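Local coordinates for bacteriorhodopsin (PDB 6EYU), which pumps protons inward across the membrane as a xenorhodopsin, a light-driven retinal protein of the bacteriorhodopsin-like family, at residues Y71-Y74 with M75-V79; Y59-L63 with N64-L68. All coordinates share one frame; numbering follows the deposited sequence.

Interaction 1: residues Y71-Y74 with M75-V79. With RET (retinal), chain D; MUN ([(2~{S})-2,3-bis(oxidanyl)propyl] (~{E})-undec-2-enoate), chain B; MUN ([(2~{S})-2,3-bis(oxidanyl)propyl] (~{E})-undec-2-enoate), chain K.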
loop_
_atom_site.group_PDB
_atom_site.type_symbol
_atom_site.label_atom_id
_atom_site.label_comp_id
_atom_site.label_asym_id
_atom_site.label_seq_id
_atom_site.Cartn_x
_atom_site.Cartn_y
_atom_site.Cartn_z
ATOM N N TYR A 71 8.539 6.876 -14.726
ATOM C CA TYR A 71 8.766 6.050 -13.546
ATOM C C TYR A 71 7.934 4.772 -13.601
ATOM O O TYR A 71 7.619 4.183 -12.568
ATOM C CB TYR A 71 8.424 6.832 -12.277
ATOM C CG TYR A 71 9.395 7.948 -11.967
ATOM C CD1 TYR A 71 10.543 7.706 -11.224
ATOM C CD2 TYR A 71 9.228 9.210 -12.518
ATOM C CE1 TYR A 71 11.459 8.711 -10.976
ATOM C CE2 TYR A 71 10.135 10.223 -12.272
ATOM C CZ TYR A 71 11.248 9.969 -11.501
ATOM O OH TYR A 71 12.157 10.973 -11.257
ATOM N N ALA A 72 7.589 4.343 -14.811
ATOM C CA ALA A 72 6.585 3.302 -14.992
ATOM C C ALA A 72 7.116 1.948 -14.531
ATOM O O ALA A 72 6.391 1.168 -13.912
ATOM C CB ALA A 72 6.151 3.232 -16.448
ATOM N N TRP A 73 8.379 1.671 -14.837
ATOM C CA TRP A 73 9.010 0.427 -14.410
ATOM C C TRP A 73 8.898 0.262 -12.898
ATOM O O TRP A 73 8.629 -0.832 -12.402
ATOM C CB TRP A 73 10.482 0.400 -14.826
ATOM C CG TRP A 73 10.687 0.281 -16.305
ATOM C CD1 TRP A 73 10.045 -0.571 -17.156
ATOM C CD2 TRP A 73 11.674 0.961 -17.089
ATOM N NE1 TRP A 73 10.521 -0.409 -18.435
ATOM C CE2 TRP A 73 11.509 0.540 -18.423
ATOM C CE3 TRP A 73 12.660 1.908 -16.798
ATOM C CZ2 TRP A 73 12.299 1.027 -19.463
ATOM C CZ3 TRP A 73 13.434 2.401 -17.832
ATOM C CH2 TRP A 73 13.247 1.961 -19.149
ATOM N N TYR A 74 9.103 1.355 -12.171
ATOM C CA TYR A 74 9.041 1.327 -10.714
ATOM C C TYR A 74 7.606 1.132 -10.240
ATOM O O TYR A 74 7.343 0.339 -9.335
ATOM C CB TYR A 74 9.608 2.623 -10.132
ATOM C CG TYR A 74 11.007 2.943 -10.606
ATOM C CD1 TYR A 74 12.053 2.056 -10.387
ATOM C CD2 TYR A 74 11.256 4.065 -11.386
ATOM C CE1 TYR A 74 13.321 2.311 -10.872
ATOM C CE2 TYR A 74 12.521 4.329 -11.875
ATOM C CZ TYR A 74 13.550 3.450 -11.613
ATOM O OH TYR A 74 14.812 3.713 -12.094
ATOM N N MET A 75 6.679 1.858 -10.856
ATOM C CA MET A 75 5.261 1.703 -10.554
ATOM C C MET A 75 4.822 0.263 -10.800
ATOM O O MET A 75 3.948 -0.256 -10.107
ATOM C CB MET A 75 4.428 2.652 -11.418
ATOM C CG MET A 75 4.758 4.122 -11.215
ATOM S SD MET A 75 4.778 4.599 -9.477
ATOM C CE MET A 75 3.023 4.707 -9.136
ATOM N N ASP A 76 5.460 -0.387 -11.768
ATOM C CA ASP A 76 5.147 -1.773 -12.096
ATOM C C ASP A 76 5.742 -2.720 -11.060
ATOM O O ASP A 76 5.015 -3.433 -10.366
ATOM C CB ASP A 76 5.686 -2.123 -13.484
ATOM C CG ASP A 76 5.380 -3.552 -13.886
ATOM O OD1 ASP A 76 4.968 -4.342 -13.010
ATOM O OD2 ASP A 76 5.541 -3.884 -15.079
ATOM N N TRP A 77 7.069 -2.783 -11.019
ATOM C CA TRP A 77 7.766 -3.732 -10.157
ATOM C C TRP A 77 7.408 -3.479 -8.700
ATOM O O TRP A 77 7.454 -4.390 -7.872
ATOM C CB TRP A 77 9.278 -3.605 -10.350
ATOM C CG TRP A 77 9.686 -3.595 -11.786
ATOM C CD1 TRP A 77 8.949 -4.032 -12.847
ATOM C CD2 TRP A 77 10.878 -3.023 -12.337
ATOM N NE1 TRP A 77 9.637 -3.830 -14.018
ATOM C CE2 TRP A 77 10.827 -3.213 -13.732
ATOM C CE3 TRP A 77 11.997 -2.393 -11.784
ATOM C CZ2 TRP A 77 11.862 -2.825 -14.577
ATOM C CZ3 TRP A 77 13.020 -1.996 -12.626
ATOM C CH2 TRP A 77 12.942 -2.208 -14.009
ATOM N N MET A 78 6.881 -2.289 -8.438
ATOM C CA MET A 78 6.585 -1.860 -7.081
ATOM C C MET A 78 5.544 -2.769 -6.437
ATOM O O MET A 78 5.569 -2.991 -5.227
ATOM C CB MET A 78 6.081 -0.417 -7.093
ATOM C CG MET A 78 5.363 0.008 -5.823
ATOM S SD MET A 78 4.990 1.771 -5.840
ATOM C CE MET A 78 6.059 2.313 -7.170
ATOM N N VAL A 79 4.658 -3.333 -7.253
ATOM C CA VAL A 79 3.667 -4.276 -6.745
ATOM C C VAL A 79 3.714 -5.625 -7.460
ATOM O O VAL A 79 3.378 -6.654 -6.870
ATOM C CB VAL A 79 2.236 -3.706 -6.824
ATOM C CG1 VAL A 79 2.242 -2.323 -7.459
ATOM C CG2 VAL A 79 1.323 -4.653 -7.585
HETATM C C1 RET D . 16.213 -1.836 -9.408
HETATM C C2 RET D . 16.724 -0.568 -8.717
HETATM C C3 RET D . 18.225 -0.645 -8.440
HETATM C C4 RET D . 18.519 -1.752 -7.432
HETATM C C5 RET D . 17.744 -3.022 -7.783
HETATM C C6 RET D . 16.720 -3.087 -8.679
HETATM C C7 RET D . 16.095 -4.368 -8.950
HETATM C C8 RET D . 15.038 -4.464 -9.804
HETATM C C9 RET D . 14.374 -5.732 -9.968
HETATM C C10 RET D . 13.319 -5.876 -10.865
HETATM C C11 RET D . 12.656 -7.088 -11.158
HETATM C C12 RET D . 11.596 -6.863 -12.030
HETATM C C13 RET D . 10.642 -7.823 -12.433
HETATM C C14 RET D . 9.607 -7.464 -13.307
HETATM C C15 RET D . 8.544 -8.271 -13.701
HETATM C C16 RET D . 14.684 -1.862 -9.373
HETATM C C17 RET D . 16.706 -1.886 -10.855
HETATM C C18 RET D . 18.170 -4.320 -7.095
HETATM C C19 RET D . 14.865 -6.947 -9.180
HETATM C C20 RET D . 10.755 -9.266 -11.935
HETATM C CAR MUN B . 0.306 3.943 -9.865
HETATM C CAQ MUN B . 0.077 5.028 -8.812
HETATM C CAP MUN B . 0.058 4.393 -7.421
HETATM C CAO MUN B . -0.076 5.491 -6.364
HETATM C CAN MUN B . 0.609 6.764 -6.864
HETATM C CAM MUN B . -0.380 7.932 -6.808
HETATM C CAK MUN B . 0.184 9.118 -7.595
HETATM C CAH MUN B . 0.022 10.403 -6.778
HETATM C CAF MUN B . -1.251 11.134 -7.213
HETATM C CAC MUN B . -1.073 12.186 -8.313
HETATM C CAA MUN B . 0.263 12.936 -8.305
HETATM O OAD MUN B . 1.271 12.426 -7.820
HETATM O OAB MUN B . 0.260 14.116 -8.984
HETATM C CAE MUN B . 1.517 14.310 -9.641
HETATM C CAG MUN B . 1.351 15.328 -10.772
HETATM O OAJ MUN B . 0.345 14.873 -11.680
HETATM C CAI MUN B . 0.934 16.680 -10.187
HETATM O OAL MUN B . 0.498 17.542 -11.241
HETATM C CAR MUN K . 4.670 5.210 -2.711
HETATM C CAQ MUN K . 6.050 5.407 -2.082
HETATM C CAP MUN K . 6.848 6.414 -2.912
HETATM C CAO MUN K . 6.562 6.183 -4.396
HETATM C CAN MUN K . 6.209 7.514 -5.061
HETATM C CAM MUN K . 5.263 7.259 -6.236
HETATM C CAK MUN K . 5.295 8.457 -7.187
HETATM C CAH MUN K . 5.584 7.968 -8.608
HETATM C CAF MUN K . 5.286 9.088 -9.609
HETATM C CAC MUN K . 6.068 10.387 -9.391
HETATM C CAA MUN K . 5.747 11.519 -10.372
HETATM O OAD MUN K . 4.693 11.528 -11.005
HETATM O OAB MUN K . 6.686 12.502 -10.445
HETATM C CAE MUN K . 7.433 12.353 -11.655
HETATM C CAG MUN K . 7.300 13.624 -12.497
HETATM O OAJ MUN K . 5.977 14.149 -12.364
HETATM C CAI MUN K . 8.313 14.664 -12.013
HETATM O OAL MUN K . 9.397 14.742 -12.942
#
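The indole of Trp-77 lies between Trp-73 on one face and the retinal polyene on the other. Retinal C12 stands 3.8 Å above the ring plane, and C14 comes to 3.5 Å from Trp-77 CD1. On the opposite face sit Trp-73 O and, over the six-membered ring, Trp-73 CB, 3.7 Å from the centroid in a CH-pi contact. The Trp-73 five-membered and Trp-77 six-membered rings are nearly parallel, planes at 17°, but displaced, with little overlap. In Trp-77, CG is anti to the carbonyl carbon (chi1 -48°), which turns the ring back along the helix over Trp-73. An alanine in place of Trp-77 would probably leave the polyene without its flat wall and Trp-73 CB without its ring. Along the backbone, Trp-77 N donates to Trp-73 O at 2.9 Å, and Met-75 N to O of the N-cap residue Tyr-71 at 3.0 Å. On the lipid side Met-75 SD lies 3.6 Å from CAH of the chain K monoacylglycerol (MUN). Asp-76 OD2 is hydrogen-bonded to Ser-55 OG, and Tyr-74 OH to Trp-181 NE1 and Gln-122 OE1. Helix 72-93 thus begins with an aromatic wall to the chromophore and an apolar flank to lipid.

Interaction 2: residues Y59-L63 with N64-L68. With MUN ([(2~{S})-2,3-bis(oxidanyl)propyl] (~{E})-undec-2-enoate), chain K; MUN ([(2~{S})-2,3-bis(oxidanyl)propyl] (~{E})-undec-2-enoate), chain B; MUN ([(2~{S})-2,3-bis(oxidanyl)propyl] (~{E})-undec-2-enoate), chain U.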
loop_
_atom_site.group_PDB
_atom_site.type_symbol
_atom_site.label_atom_id
_atom_site.label_comp_id
_atom_site.label_asym_id
_atom_site.label_seq_id
_atom_site.Cartn_x
_atom_site.Cartn_y
_atom_site.Cartn_z
ATOM N N TYR A 59 2.588 -0.421 -18.239
ATOM C CA TYR A 59 3.407 -0.295 -19.441
ATOM C C TYR A 59 2.688 0.506 -20.524
ATOM O O TYR A 59 3.308 0.943 -21.494
ATOM C CB TYR A 59 3.785 -1.676 -19.982
ATOM C CG TYR A 59 5.144 -2.160 -19.526
ATOM C CD1 TYR A 59 5.415 -2.353 -18.178
ATOM C CD2 TYR A 59 6.142 -2.456 -20.444
ATOM C CE1 TYR A 59 6.633 -2.854 -17.759
ATOM C CE2 TYR A 59 7.362 -2.961 -20.036
ATOM C CZ TYR A 59 7.601 -3.162 -18.693
ATOM O OH TYR A 59 8.825 -3.632 -18.278
ATOM N N THR A 60 1.389 0.719 -20.343
ATOM C CA THR A 60 0.632 1.588 -21.239
ATOM C C THR A 60 1.126 3.027 -21.136
ATOM O O THR A 60 0.762 3.878 -21.948
ATOM C CB THR A 60 -0.875 1.558 -20.920
ATOM O OG1 THR A 60 -1.088 1.933 -19.554
ATOM C CG2 THR A 60 -1.447 0.169 -21.159
ATOM N N ASN A 61 1.987 3.286 -20.156
ATOM C CA ASN A 61 2.520 4.627 -19.947
ATOM C C ASN A 61 3.736 4.881 -20.834
ATOM O O ASN A 61 4.222 6.009 -20.921
ATOM C CB ASN A 61 2.900 4.827 -18.478
ATOM C CG ASN A 61 1.691 5.031 -17.586
ATOM O OD1 ASN A 61 0.983 6.031 -17.701
ATOM N ND2 ASN A 61 1.476 4.103 -16.660
ATOM N N PHE A 62 4.170 3.852 -21.554
ATOM C CA PHE A 62 5.157 4.031 -22.613
ATOM C C PHE A 62 4.482 4.258 -23.963
ATOM O O PHE A 62 5.064 4.868 -24.860
ATOM C CB PHE A 62 6.087 2.817 -22.692
ATOM C CG PHE A 62 6.861 2.563 -21.430
ATOM C CD1 PHE A 62 7.696 3.537 -20.906
ATOM C CD2 PHE A 62 6.785 1.338 -20.791
ATOM C CE1 PHE A 62 8.406 3.307 -19.741
ATOM C CE2 PHE A 62 7.491 1.102 -19.626
ATOM C CZ PHE A 62 8.302 2.089 -19.101
ATOM N N LEU A 63 3.233 3.819 -24.081
ATOM C CA LEU A 63 2.469 4.012 -25.310
ATOM C C LEU A 63 1.800 5.383 -25.325
ATOM O O LEU A 63 1.323 5.838 -26.365
ATOM C CB LEU A 63 1.407 2.920 -25.456
ATOM C CG LEU A 63 1.927 1.483 -25.486
ATOM C CD1 LEU A 63 0.822 0.527 -25.905
ATOM C CD2 LEU A 63 3.124 1.365 -26.419
ATOM N N ASN A 64 1.636 5.963 -24.141
ATOM C CA ASN A 64 0.953 7.244 -24.001
ATOM C C ASN A 64 1.558 8.037 -22.853
ATOM O O ASN A 64 1.387 7.684 -21.686
ATOM C CB ASN A 64 -0.538 7.026 -23.739
ATOM C CG ASN A 64 -1.276 6.508 -24.955
ATOM O OD1 ASN A 64 -1.689 5.349 -24.996
ATOM N ND2 ASN A 64 -1.531 7.391 -25.913
ATOM N N GLN A 65 2.268 9.112 -23.184
ATOM C CA GLN A 65 2.978 9.881 -22.173
ATOM C C GLN A 65 2.036 10.276 -21.044
ATOM O O GLN A 65 0.950 10.806 -21.283
ATOM C CB GLN A 65 3.604 11.134 -22.783
ATOM C CG GLN A 65 3.756 12.276 -21.790
ATOM C CD GLN A 65 5.111 12.948 -21.878
ATOM O OE1 GLN A 65 5.876 12.958 -20.913
ATOM N NE2 GLN A 65 5.431 13.485 -23.049
ATOM N N SER A 66 2.533 10.163 -19.818
ATOM C CA SER A 66 1.817 10.645 -18.647
ATOM C C SER A 66 2.831 11.063 -17.590
ATOM O O SER A 66 4.038 10.954 -17.804
ATOM C CB SER A 66 0.906 9.546 -18.097
ATOM O OG SER A 66 1.588 8.750 -17.143
ATOM N N PHE A 67 2.344 11.582 -16.469
ATOM C CA PHE A 67 3.226 12.001 -15.388
ATOM C C PHE A 67 3.900 10.789 -14.750
ATOM O O PHE A 67 5.034 10.880 -14.277
ATOM C CB PHE A 67 2.446 12.792 -14.336
ATOM C CG PHE A 67 1.592 11.939 -13.443
ATOM C CD1 PHE A 67 0.272 11.680 -13.774
ATOM C CD2 PHE A 67 2.042 11.574 -12.185
ATOM C CE1 PHE A 67 -0.547 10.972 -12.915
ATOM C CE2 PHE A 67 1.230 10.866 -11.320
ATOM C CZ PHE A 67 -0.067 10.563 -11.687
ATOM N N LEU A 68 3.294 9.623 -14.952
ATOM C CA LEU A 68 3.819 8.378 -14.399
ATOM C C LEU A 68 4.905 7.780 -15.292
ATOM O O LEU A 68 5.598 6.843 -14.892
ATOM C CB LEU A 68 2.687 7.365 -14.222
ATOM C CG LEU A 68 2.336 7.013 -12.777
ATOM C CD1 LEU A 68 2.962 8.011 -11.815
ATOM C CD2 LEU A 68 0.826 6.962 -12.598
HETATM C CAR MUN K . 4.670 5.210 -2.711
HETATM C CAQ MUN K . 6.050 5.407 -2.082
HETATM C CAP MUN K . 6.848 6.414 -2.912
HETATM C CAO MUN K . 6.562 6.183 -4.396
HETATM C CAN MUN K . 6.209 7.514 -5.061
HETATM C CAM MUN K . 5.263 7.259 -6.236
HETATM C CAK MUN K . 5.295 8.457 -7.187
HETATM C CAH MUN K . 5.584 7.968 -8.608
HETATM C CAF MUN K . 5.286 9.088 -9.609
HETATM C CAC MUN K . 6.068 10.387 -9.391
HETATM C CAA MUN K . 5.747 11.519 -10.372
HETATM O OAD MUN K . 4.693 11.528 -11.005
HETATM O OAB MUN K . 6.686 12.502 -10.445
HETATM C CAE MUN K . 7.433 12.353 -11.655
HETATM C CAG MUN K . 7.300 13.624 -12.497
HETATM O OAJ MUN K . 5.977 14.149 -12.364
HETATM C CAI MUN K . 8.313 14.664 -12.013
HETATM O OAL MUN K . 9.397 14.742 -12.942
HETATM C CAR MUN B . 0.306 3.943 -9.865
HETATM C CAQ MUN B . 0.077 5.028 -8.812
HETATM C CAP MUN B . 0.058 4.393 -7.421
HETATM C CAO MUN B . -0.076 5.491 -6.364
HETATM C CAN MUN B . 0.609 6.764 -6.864
HETATM C CAM MUN B . -0.380 7.932 -6.808
HETATM C CAK MUN B . 0.184 9.118 -7.595
HETATM C CAH MUN B . 0.022 10.403 -6.778
HETATM C CAF MUN B . -1.251 11.134 -7.213
HETATM C CAC MUN B . -1.073 12.186 -8.313
HETATM C CAA MUN B . 0.263 12.936 -8.305
HETATM O OAD MUN B . 1.271 12.426 -7.820
HETATM O OAB MUN B . 0.260 14.116 -8.984
HETATM C CAE MUN B . 1.517 14.310 -9.641
HETATM C CAG MUN B . 1.351 15.328 -10.772
HETATM O OAJ MUN B . 0.345 14.873 -11.680
HETATM C CAI MUN B . 0.934 16.680 -10.187
HETATM O OAL MUN B . 0.498 17.542 -11.241
HETATM C CAN MUN U . -5.710 -6.469 -24.794
HETATM C CAM MUN U . -5.352 -5.073 -24.280
HETATM C CAK MUN U . -5.134 -4.134 -25.468
HETATM C CAH MUN U . -3.667 -4.193 -25.902
HETATM C CAF MUN U . -3.002 -2.834 -25.666
HETATM C CAC MUN U . -3.554 -1.673 -26.521
HETATM C CAA MUN U . -2.838 -0.313 -26.351
HETATM O OAD MUN U . -2.293 -0.036 -25.285
HETATM O OAB MUN U . -3.181 0.623 -27.277
HETATM C CAE MUN U . -3.372 1.877 -26.614
HETATM C CAG MUN U . -2.500 2.949 -27.272
HETATM O OAJ MUN U . -1.825 2.388 -28.401
HETATM C CAI MUN U . -3.382 4.112 -27.729
HETATM O OAL MUN U . -2.642 4.952 -28.618
#
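Asn-61 and Ser-66 tie the end of helix 42-63 to the loop that follows, where an ST turn is built on Ser-66. The hydroxyl of Ser-66 donates to Asn-61 OD1 over 2.8 Å and accepts from Leu-68 N at 2.9 Å, so one oxygen joins the helix end to the loop backbone. With chi1 at 90°, Ser-66 OG lies between its backbone N and carbonyl carbon, a setting that lets it serve both partners. It meets the Asn-61 amide from above the carbonyl plane, 45° out of it. Asn-61 CG is anti to the carbonyl carbon (chi1 -75°), and its amide reaches toward the loop; ND2 is held by Met-58 O, which fixes the amide's rotation. OD1 also takes a weak bond from Gln-124 of the third subunit. The helix itself ends loosely: the bond from Asn-64 N to Thr-60 O is weak, and Thr-60 OG1 turns back to Leu-57 O while also bonding Gln-124 of that subunit. Leu-63 and Asn-64 face a lipid, chain U, with Asn-64 OD1 3.4 Å from its CAG. Farther on, the Phe-67 ring has Leu-68 CG over one face and OAJ of the chain B lipid over the other, while Tyr-71 of the third subunit also meets this ring. The loop thus lies at a subunit boundary furnished with lipid. Leu-68 points its CD1 methyl at the acyl chain of the chain K lipid, 3.4 Å from CAF.

Overall arrangement
Interaction 2 closes helix 42-63 and enters the loop; interaction 1 opens helix 72-93 just beyond it, with centres about 12 Å apart. The two helices meet directly: Phe-62 CZ packs 3.6 Å from Ala-72 CB and 3.4 Å from Trp-73 NE1, Tyr-59 OH lies 3.5 Å from Trp-73 CD1, and Asp-76 OD2 packs 3.1 Å from Tyr-59 CE1. Through Trp-73 the helix end thus backs the indole of Trp-77 in the retinal pocket, whereas the side chain of Phe-62 is itself about 11 Å from retinal. The lipids of chains B and K touch both contacts, so residues 59-79 join the chromophore side of the chain to its lipid-covered flank.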